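PDB 3PN9: proline dipeptidase, which probably hydrolyses dipeptides with a C-terminal proline, this chain comprising a creatinase/prolidase N-terminal domain. Local coordinates for residues Leu107-Thr110 with Lys111-Gly114; Thr128-Ile131 with Gln132-Arg135. One frame throughout, in Å; residues are numbered along the deposited sequence.

Contact 1: residues Leu107-Thr110 with Lys111-Gly114; sequences LILT and KYHG
I108 and Y112 set the first turn of helix 109-118: the N-H of Y112 meets I108 O at 2.9 Å. The i to i+4 pattern continues with H113 N to L109 O at 2.8 Å and G114 N to T110 O at 3.0 Å. I108 is thus the N-cap, contributing its carbonyl while its own backbone is still extended (psi 163°), and L107 precedes the helix.

L107 nonetheless folds back on the first turn. Its CG stands anti to the backbone N (chi1 -174°), which carries CD1 to K111 CB (3.6 Å) and lets CD2 pack on Y112 CB (3.9 Å), the two side chains of L107 and Y112 meeting at about a right angle. The K111 chain, extended beyond CG, runs past I108, with its CG 3.8 Å from I108 CG1. Farther round the helix, L109 CD2 comes within 4.0 Å of Y112 CD2, meeting the ring obliquely. The imidazole of H113 is laid over the carbonyl of L109, whose O sits 3.1 Å above the ring plane, offset toward the rim; here the oxygen approaches a face, while its hydrogen bond is to the backbone N-H.

Y112 also meets F124 of strand 123-126 edge-to-face, and L107 and K111 touch S25 and Q44 in neighbouring loops. In chain order the segment lies between strand 99-102 and strand 123-126, and it opens the helix of that beta-alpha-beta unit on the surface of the chain.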
ATOM      1  N   LEU A 107       8.107 -23.436 -10.484  1.00 15.84           N
ATOM      2  CA  LEU A 107       9.373 -23.100 -11.147  1.00 16.88           C
ATOM      3  C   LEU A 107      10.317 -24.361 -10.975  1.00 16.82           C
ATOM      4  O   LEU A 107      10.663 -24.714  -9.861  1.00 15.98           O
ATOM      5  CB  LEU A 107      10.000 -21.880 -10.479  1.00 16.65           C
ATOM      6  CG  LEU A 107      11.292 -21.311 -11.157  1.00 17.02           C
ATOM      7  CD1 LEU A 107      10.741 -20.753 -12.558  1.00 14.22           C
ATOM      8  CD2 LEU A 107      11.901 -20.249 -10.240  1.00 14.41           C
ATOM      9  N   ILE A 108      10.756 -24.992 -12.053  1.00 17.24           N
ATOM     10  CA  ILE A 108      11.723 -26.052 -11.974  1.00 14.88           C
ATOM     11  C   ILE A 108      13.165 -25.564 -11.772  1.00 16.66           C
ATOM     12  O   ILE A 108      13.522 -24.367 -12.008  1.00 17.04           O
ATOM     13  CB  ILE A 108      11.703 -26.985 -13.174  1.00 16.65           C
ATOM     14  CG1 ILE A 108      11.899 -26.154 -14.485  1.00 13.21           C
ATOM     15  CG2 ILE A 108      10.360 -27.668 -13.187  1.00 13.34           C
ATOM     16  CD1 ILE A 108      11.961 -27.024 -15.827  1.00 18.84           C
ATOM     17  N   LEU A 109      14.047 -26.483 -11.331  1.00 14.48           N
ATOM     18  CA  LEU A 109      15.381 -25.998 -10.982  1.00 16.37           C
ATOM     19  C   LEU A 109      16.164 -25.396 -12.231  1.00 15.63           C
ATOM     20  O   LEU A 109      16.864 -24.441 -12.081  1.00 15.93           O
ATOM     21  CB  LEU A 109      16.176 -27.151 -10.396  1.00 16.11           C
ATOM     22  CG  LEU A 109      15.944 -27.458  -8.955  1.00 19.41           C
ATOM     23  CD1 LEU A 109      16.912 -28.591  -8.471  1.00 19.68           C
ATOM     24  CD2 LEU A 109      16.184 -26.208  -8.145  1.00 22.69           C
ATOM     25  N   THR A 110      15.955 -25.934 -13.393  1.00 17.28           N
ATOM     26  CA  THR A 110      16.744 -25.410 -14.547  1.00 18.61           C
ATOM     27  C   THR A 110      16.315 -23.960 -14.800  1.00 19.66           C
ATOM     28  O   THR A 110      17.154 -23.096 -15.072  1.00 17.22           O
ATOM     29  CB  THR A 110      16.560 -26.194 -15.823  1.00 20.13           C
ATOM     30  OG1 THR A 110      15.228 -26.143 -16.204  1.00 31.26           O
ATOM     31  CG2 THR A 110      16.843 -27.664 -15.700  1.00 15.00           C
ATOM     32  N   LYS A 111      15.009 -23.664 -14.605  1.00 16.04           N
ATOM     33  CA  LYS A 111      14.583 -22.233 -14.720  1.00 15.85           C
ATOM     34  C   LYS A 111      14.994 -21.374 -13.580  1.00 16.27           C
ATOM     35  O   LYS A 111      15.308 -20.185 -13.815  1.00 18.02           O
ATOM     36  CB  LYS A 111      13.081 -22.133 -14.930  1.00 14.18           C
ATOM     37  CG  LYS A 111      12.582 -22.851 -16.196  1.00 16.32           C
ATOM     38  CD  LYS A 111      11.026 -22.661 -16.421  1.00 15.75           C
ATOM     39  CE  LYS A 111      10.743 -23.493 -17.618  1.00 21.00           C
ATOM     40  NZ  LYS A 111       9.404 -23.142 -18.023  1.00 20.71           N
ATOM     41  N   TYR A 112      14.987 -21.910 -12.345  1.00 15.70           N
ATOM     42  CA  TYR A 112      15.471 -21.155 -11.242  1.00 18.30           C
ATOM     43  C   TYR A 112      16.947 -20.788 -11.416  1.00 18.67           C
ATOM     44  O   TYR A 112      17.361 -19.656 -11.172  1.00 17.91           O
ATOM     45  CB  TYR A 112      15.330 -22.032  -9.993  1.00 16.81           C
ATOM     46  CG  TYR A 112      15.901 -21.511  -8.708  1.00 21.32           C
ATOM     47  CD1 TYR A 112      15.463 -20.269  -8.129  1.00 22.66           C
ATOM     48  CD2 TYR A 112      16.820 -22.300  -8.013  1.00 25.27           C
ATOM     49  CE1 TYR A 112      16.010 -19.810  -6.902  1.00 25.32           C
ATOM     50  CE2 TYR A 112      17.368 -21.888  -6.805  1.00 27.53           C
ATOM     51  CZ  TYR A 112      16.914 -20.661  -6.252  1.00 32.37           C
ATOM     52  OH  TYR A 112      17.474 -20.305  -5.100  1.00 34.36           O
ATOM     53  N   HIS A 113      17.750 -21.744 -11.904  1.00 19.48           N
ATOM     54  CA  HIS A 113      19.175 -21.392 -12.053  1.00 19.63           C
ATOM     55  C   HIS A 113      19.281 -20.421 -13.211  1.00 19.58           C
ATOM     56  O   HIS A 113      20.078 -19.508 -13.122  1.00 20.23           O
ATOM     57  CB  HIS A 113      19.986 -22.664 -12.382  1.00 19.75           C
ATOM     58  CG  HIS A 113      19.971 -23.678 -11.270  1.00 19.59           C
ATOM     59  ND1 HIS A 113      19.941 -25.032 -11.525  1.00 22.61           N
ATOM     60  CD2 HIS A 113      19.973 -23.541  -9.909  1.00 21.49           C
ATOM     61  CE1 HIS A 113      19.906 -25.689 -10.369  1.00 24.00           C
ATOM     62  NE2 HIS A 113      19.931 -24.813  -9.385  1.00 20.76           N
ATOM     63  N   GLY A 114      18.453 -20.535 -14.237  1.00 17.28           N
ATOM     64  CA  GLY A 114      18.532 -19.491 -15.269  1.00 17.13           C
ATOM     65  C   GLY A 114      18.175 -18.097 -14.731  1.00 19.40           C
ATOM     66  O   GLY A 114      18.846 -17.110 -15.019  1.00 17.66           O
TER

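Contact 2: residues Thr128-Ile131 with Gln132-Arg135; sequences TPRI and QRMR
T128 O accepts the N-H of Q132 at 2.9 Å, matched by R133 N to P129 O, also 2.9 Å; CG of Q132 lies 3.4 Å from T128 O as well. Two further i to i+4 bonds follow, ending with R135 N to I131 O.

R130 and R133 pair through their guanidinium groups, which stack with planes 13° apart and centres 4.7 Å apart, a spacing that implies an offset. The aliphatic CD of R130 sits 3.2 Å above one face of the R133 group, offset toward the rim. Bends make this possible: chi2 of R130 is turned to 72°, and the R133 chain kinks at chi3. On R130, the methyl CE of M134, a selenomethionine, covers part of one guanidinium face at 3.9 Å. The same CE meets I131 CD1 at 4.2 Å, on the buried side where M134 packs against helices 6-17 and 27-34.

Two like charges so close, with R130 NE 3.5 Å from R133 NH1, would be expected to repel, but each has a polar partner elsewhere: R133 NH2 makes a salt bridge with E42 of the second subunit, and R130 NH2 is hydrogen-bonded to Q9 OE1 of its own chain. Those acceptors, together with stacking on aliphatic carbon, probably offset the repulsion, so one arginine pair links this helix to both helix 6-17 and the subunit interface.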
ATOM      1  N   THR A 128       3.516 -18.055  -5.056  1.00 14.36           N
ATOM      2  CA  THR A 128       2.342 -18.905  -5.242  1.00 16.66           C
ATOM      3  C   THR A 128       1.139 -18.567  -4.246  1.00 17.04           C
ATOM      4  O   THR A 128      -0.002 -18.496  -4.680  1.00 16.44           O
ATOM      5  CB  THR A 128       2.787 -20.409  -5.144  1.00 17.31           C
ATOM      6  OG1 THR A 128       3.563 -20.651  -6.363  1.00 20.49           O
ATOM      7  CG2 THR A 128       1.567 -21.424  -5.120  1.00 16.96           C
ATOM      8  N   PRO A 129       1.419 -18.451  -2.961  1.00 17.19           N
ATOM      9  CA  PRO A 129       0.254 -18.271  -2.006  1.00 17.52           C
ATOM     10  C   PRO A 129      -0.442 -16.978  -2.358  1.00 16.74           C
ATOM     11  O   PRO A 129      -1.659 -16.920  -2.286  1.00 19.26           O
ATOM     12  CB  PRO A 129       0.949 -18.100  -0.629  1.00 17.38           C
ATOM     13  CG  PRO A 129       2.246 -19.130  -0.738  1.00 21.42           C
ATOM     14  CD  PRO A 129       2.722 -18.678  -2.235  1.00 19.02           C
ATOM     15  N   ARG A 130       0.286 -15.928  -2.778  1.00 17.37           N
ATOM     16  CA  ARG A 130      -0.425 -14.685  -3.131  1.00 16.36           C
ATOM     17  C   ARG A 130      -1.389 -14.895  -4.281  1.00 17.93           C
ATOM     18  O   ARG A 130      -2.508 -14.313  -4.301  1.00 18.15           O
ATOM     19  CB  ARG A 130       0.538 -13.483  -3.428  1.00 18.09           C
ATOM     20  CG  ARG A 130      -0.258 -12.224  -3.856  1.00 18.60           C
ATOM     21  CD  ARG A 130      -1.032 -11.627  -2.547  1.00 24.86           C
ATOM     22  NE  ARG A 130      -1.809 -10.442  -2.893  1.00 24.69           N
ATOM     23  CZ  ARG A 130      -3.051 -10.439  -3.416  1.00 27.95           C
ATOM     24  NH1 ARG A 130      -3.691 -11.576  -3.648  1.00 24.38           N
ATOM     25  NH2 ARG A 130      -3.721  -9.277  -3.629  1.00 27.69           N
ATOM     26  N   ILE A 131      -0.984 -15.653  -5.290  1.00 16.41           N
ATOM     27  CA  ILE A 131      -1.843 -15.870  -6.426  1.00 17.62           C
ATOM     28  C   ILE A 131      -3.017 -16.836  -5.987  1.00 16.42           C
ATOM     29  O   ILE A 131      -4.128 -16.687  -6.466  1.00 18.13           O
ATOM     30  CB  ILE A 131      -1.040 -16.663  -7.585  1.00 17.41           C
ATOM     31  CG1 ILE A 131       0.175 -15.858  -8.143  1.00 23.39           C
ATOM     32  CG2 ILE A 131      -1.981 -17.293  -8.735  1.00 18.80           C
ATOM     33  CD1 ILE A 131      -0.163 -14.566  -8.598  1.00 21.84           C
ATOM     34  N   GLN A 132      -2.743 -17.858  -5.204  1.00 16.52           N
ATOM     35  CA  GLN A 132      -3.855 -18.687  -4.711  1.00 19.48           C
ATOM     36  C   GLN A 132      -4.916 -17.796  -3.942  1.00 20.07           C
ATOM     37  O   GLN A 132      -6.079 -18.044  -4.063  1.00 20.26           O
ATOM     38  CB  GLN A 132      -3.379 -19.766  -3.716  1.00 18.38           C
ATOM     39  CG  GLN A 132      -2.499 -20.789  -4.544  1.00 18.85           C
ATOM     40  CD  GLN A 132      -1.854 -21.806  -3.604  1.00 22.86           C
ATOM     41  OE1 GLN A 132      -1.321 -21.472  -2.574  1.00 27.00           O
ATOM     42  NE2 GLN A 132      -1.844 -23.048  -4.036  1.00 25.27           N
ATOM     43  N   ARG A 133      -4.463 -16.832  -3.158  1.00 17.32           N
ATOM     44  CA  ARG A 133      -5.372 -15.884  -2.454  1.00 19.91           C
ATOM     45  C   ARG A 133      -6.151 -15.063  -3.434  1.00 19.85           C
ATOM     46  O   ARG A 133      -7.404 -14.846  -3.313  1.00 17.24           O
ATOM     47  CB  ARG A 133      -4.496 -14.987  -1.444  1.00 21.11           C
ATOM     48  CG  ARG A 133      -5.332 -14.105  -0.489  1.00 30.68           C
ATOM     49  CD  ARG A 133      -4.471 -12.918   0.177  1.00 35.06           C
ATOM     50  NE  ARG A 133      -3.139 -13.401   0.501  1.00 30.79           N
ATOM     51  CZ  ARG A 133      -2.069 -12.608   0.640  1.00 37.53           C
ATOM     52  NH1 ARG A 133      -2.141 -11.213   0.512  1.00 32.73           N
ATOM     53  NH2 ARG A 133      -0.920 -13.218   0.864  1.00 34.31           N
HETATM   54  N   MSE A 134      -5.498 -14.669  -4.554  1.00 17.03           N
HETATM   55  CA  MSE A 134      -6.209 -13.846  -5.481  1.00 15.86           C
HETATM   56  C   MSE A 134      -7.399 -14.574  -6.135  1.00 17.62           C
HETATM   57  O   MSE A 134      -8.447 -13.943  -6.543  1.00 16.92           O
HETATM   58  CB  MSE A 134      -5.194 -13.439  -6.645  1.00 15.50           C
HETATM   59  CG  MSE A 134      -5.769 -12.381  -7.407  1.00 24.32           C
HETATM   60 SE   MSE A 134      -4.219 -11.677  -8.668  1.00 29.93          SE
HETATM   61  CE  MSE A 134      -2.866 -11.562  -7.494  1.00 17.12           C
ATOM     62  N   ARG A 135      -7.242 -15.873  -6.323  1.00 16.59           N
ATOM     63  CA  ARG A 135      -8.345 -16.668  -6.905  1.00 21.09           C
ATOM     64  C   ARG A 135      -9.544 -16.817  -5.940  1.00 24.18           C
ATOM     65  O   ARG A 135     -10.590 -17.251  -6.412  1.00 27.74           O
ATOM     66  CB  ARG A 135      -7.853 -18.082  -7.210  1.00 21.50           C
ATOM     67  CG  ARG A 135      -6.780 -18.038  -8.322  1.00 22.81           C
ATOM     68  CD  ARG A 135      -6.340 -19.482  -8.704  1.00 28.58           C
ATOM     69  NE  ARG A 135      -5.248 -19.591  -9.714  1.00 23.26           N
ATOM     70  CZ  ARG A 135      -5.491 -19.518 -11.006  1.00 25.86           C
ATOM     71  NH1 ARG A 135      -6.762 -19.318 -11.490  1.00 25.53           N
ATOM     72  NH2 ARG A 135      -4.474 -19.714 -11.838  1.00 21.51           N
TER

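Both contacts are short helical segments held by i to i+4 backbone bonds, and strand 123-126 lies between their helices along the chain. Contact 1 is the N-terminal start of helix 109-118 and is a surface contact, whereas contact 2 is partly buried, with I131 and M134 directed into packing with other helices. Their centres are 21 Å apart and their nearest atoms about 7 Å, so they do not touch. Side-chain chemistry differs accordingly: contact 1 relies on aliphatic and aromatic packing and meets no other chain of the assembly, while contact 2 joins a buried apolar side to an arginine stack whose charge reaches the second subunit.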